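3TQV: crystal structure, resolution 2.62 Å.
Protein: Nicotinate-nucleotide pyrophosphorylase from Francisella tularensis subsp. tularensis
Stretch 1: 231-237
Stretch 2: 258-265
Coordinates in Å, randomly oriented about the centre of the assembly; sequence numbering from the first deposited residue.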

# COMPACT_ATOMS: atom_id res chain seq x y z
N ASP B 231 -29.54 15.70 6.33
CA ASP B 231 -30.14 14.37 6.29
C ASP B 231 -29.54 13.46 7.34
O ASP B 231 -30.23 12.63 7.93
CB ASP B 231 -30.02 13.74 4.91
CG ASP B 231 -31.06 14.26 3.96
OD1 ASP B 231 -32.06 14.83 4.44
OD2 ASP B 231 -30.89 14.09 2.73
N ILE B 232 -28.24 13.61 7.58
CA ILE B 232 -27.61 12.86 8.65
C ILE B 232 -28.34 13.23 9.95
O ILE B 232 -28.66 12.35 10.76
CB ILE B 232 -26.10 13.15 8.78
CG1 ILE B 232 -25.37 12.75 7.49
CG2 ILE B 232 -25.52 12.37 9.93
CD1 ILE B 232 -23.93 13.19 7.44
N ASP B 233 -28.62 14.51 10.13
CA ASP B 233 -29.34 14.94 11.32
C ASP B 233 -30.67 14.24 11.43
O ASP B 233 -30.97 13.64 12.46
CB ASP B 233 -29.52 16.46 11.35
CG ASP B 233 -28.23 17.18 11.64
OD1 ASP B 233 -27.45 16.67 12.49
OD2 ASP B 233 -28.00 18.25 11.02
N ILE B 234 -31.47 14.30 10.37
CA ILE B 234 -32.74 13.59 10.33
C ILE B 234 -32.58 12.13 10.75
O ILE B 234 -33.33 11.63 11.58
CB ILE B 234 -33.31 13.53 8.92
CG1 ILE B 234 -33.34 14.92 8.28
CG2 ILE B 234 -34.68 12.87 8.95
CD1 ILE B 234 -34.35 15.88 8.87
N ALA B 235 -31.60 11.47 10.13
CA ALA B 235 -31.35 10.04 10.30
C ALA B 235 -31.12 9.70 11.76
O ALA B 235 -31.76 8.80 12.30
CB ALA B 235 -30.15 9.59 9.45
N VAL B 236 -30.19 10.42 12.38
CA VAL B 236 -29.90 10.25 13.79
C VAL B 236 -31.16 10.28 14.65
O VAL B 236 -31.34 9.40 15.49
CB VAL B 236 -28.92 11.32 14.30
CG1 VAL B 236 -28.82 11.25 15.83
CG2 VAL B 236 -27.55 11.17 13.62
N SER B 237 -32.03 11.27 14.44
CA SER B 237 -33.31 11.32 15.16
C SER B 237 -34.13 10.06 14.92
O SER B 237 -34.63 9.44 15.87
CB SER B 237 -34.16 12.53 14.75
OG SER B 237 -33.68 13.72 15.34
N ALA B 258 -17.19 17.78 10.78
CA ALA B 258 -18.54 18.24 10.48
C ALA B 258 -19.55 17.10 10.66
O ALA B 258 -20.62 17.29 11.26
CB ALA B 258 -18.61 18.78 9.08
N ILE B 259 -19.21 15.93 10.14
CA ILE B 259 -20.06 14.75 10.26
C ILE B 259 -20.13 14.25 11.69
O ILE B 259 -21.20 13.85 12.17
CB ILE B 259 -19.55 13.62 9.37
CG1 ILE B 259 -19.74 14.01 7.90
CG2 ILE B 259 -20.27 12.32 9.69
CD1 ILE B 259 -18.66 13.51 6.98
N ALA B 260 -19.00 14.27 12.38
CA ALA B 260 -18.97 13.79 13.76
C ALA B 260 -19.81 14.68 14.69
O ALA B 260 -20.29 14.23 15.72
CB ALA B 260 -17.54 13.69 14.25
N LYS B 261 -19.97 15.95 14.31
CA LYS B 261 -20.76 16.89 15.10
C LYS B 261 -22.25 16.52 15.12
O LYS B 261 -23.03 17.08 15.89
CB LYS B 261 -20.58 18.33 14.59
CG LYS B 261 -19.22 18.92 14.89
CD LYS B 261 -19.03 20.33 14.31
CE LYS B 261 -17.71 20.95 14.77
NZ LYS B 261 -17.45 22.28 14.18
N THR B 262 -22.63 15.57 14.27
CA THR B 262 -24.02 15.17 14.12
C THR B 262 -24.36 14.13 15.16
O THR B 262 -25.52 13.98 15.54
CB THR B 262 -24.29 14.56 12.73
OG1 THR B 262 -23.71 13.25 12.67
CG2 THR B 262 -23.69 15.41 11.64
N GLY B 263 -23.33 13.40 15.59
CA GLY B 263 -23.49 12.39 16.62
C GLY B 263 -23.87 11.01 16.12
O GLY B 263 -24.34 10.17 16.89
N VAL B 264 -23.70 10.76 14.82
CA VAL B 264 -23.87 9.40 14.36
C VAL B 264 -22.85 8.55 15.07
O VAL B 264 -21.73 9.02 15.35
CB VAL B 264 -23.62 9.25 12.87
CG1 VAL B 264 -24.86 9.63 12.08
CG2 VAL B 264 -22.35 10.05 12.48
N ASP B 265 -23.22 7.30 15.33
CA ASP B 265 -22.40 6.38 16.11
C ASP B 265 -21.04 6.16 15.46
O ASP B 265 -20.00 6.20 16.12
CB ASP B 265 -23.11 5.03 16.23
CG ASP B 265 -24.59 5.16 16.61
OD1 ASP B 265 -24.90 5.66 17.72
OD2 ASP B 265 -25.44 4.73 15.81
O HOH W 1 -27.49 15.51 15.23

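How do the two backbones meet? Residues 231-237 lie within a helix that extends beyond them in both directions, and its turns are held by hydrogen bonds such as Val236 N to Ile232 O at 2.9 Å. The other stretch begins as helix and then unwinds: a type I beta turn runs from Ala260 to Gly263, with Gly263 N hydrogen-bonded to Ala260 O at 3.2 Å. Gly263 is the first residue to leave helical angles, and its phi of 88° is positive. A CB at these angles would be jammed against the carbonyl oxygen of Thr262, so the backbone here calls for glycine in its own right. The two chains approach most closely at two points, where the CA atoms of Asp233 and Thr262 are 6.0 Å apart and those of Val236 and Val264 are 6.1 Å apart.

Which side chains of the first helix reach the other stretch? Ile232 and Val236, one helical turn apart, both direct their CA-to-CB bonds toward it, while Asp231, Ile234 and Ser237 are out of reach. The two inward residues converge on Val264: its CG1 lies 3.5 Å from Ile232 CG2 and also 3.5 Å from Val236 CG2. One methyl group thus touches both, although the CA-to-CB bond of Val264 points sideways. Ile232 also extends its other branch to the helical part of the second stretch, where its CD1 comes within 4.3 Å of Ile259 CG1, a looser apolar contact.

What does Thr262 do in the middle of this apolar contact? Its CA-to-CB bond points toward the first helix, and its OG1 sits 3.4 Å from Ile232 CG2, a packing contact with a methyl group. The hydroxyl finds its polar partners within its own stretch. OG1 donates to Ile259 O at 2.6 Å and accepts from Val264 N at 3.3 Å, with an N-H...O angle of 159°. With chi1 at 73°, in the p well, the side chain therefore ties the carbonyl of Ile259 to the chain just beyond Gly263. These bonds satisfy the hydroxyl beside Ile232 and link it directly to the residue on which the two inward side chains converge.

Does any polar link cross between the stretches? No direct hydrogen bond does, but a water makes the connection between Asp233 and Thr262. It donates to Asp233 OD1 at 3.0 Å and to Thr262 O at 2.5 Å, joining a carboxylate on the first helix to a backbone carbonyl on the second stretch. The CA-to-CB bond of Asp233 points sideways, yet the end of its side chain comes nearer, bringing OD1 to 3.8 Å from Thr262 CB. The contact is small, burying 272 Å² over both sides, and its direct part is van der Waals packing, supplemented by this single water bridge.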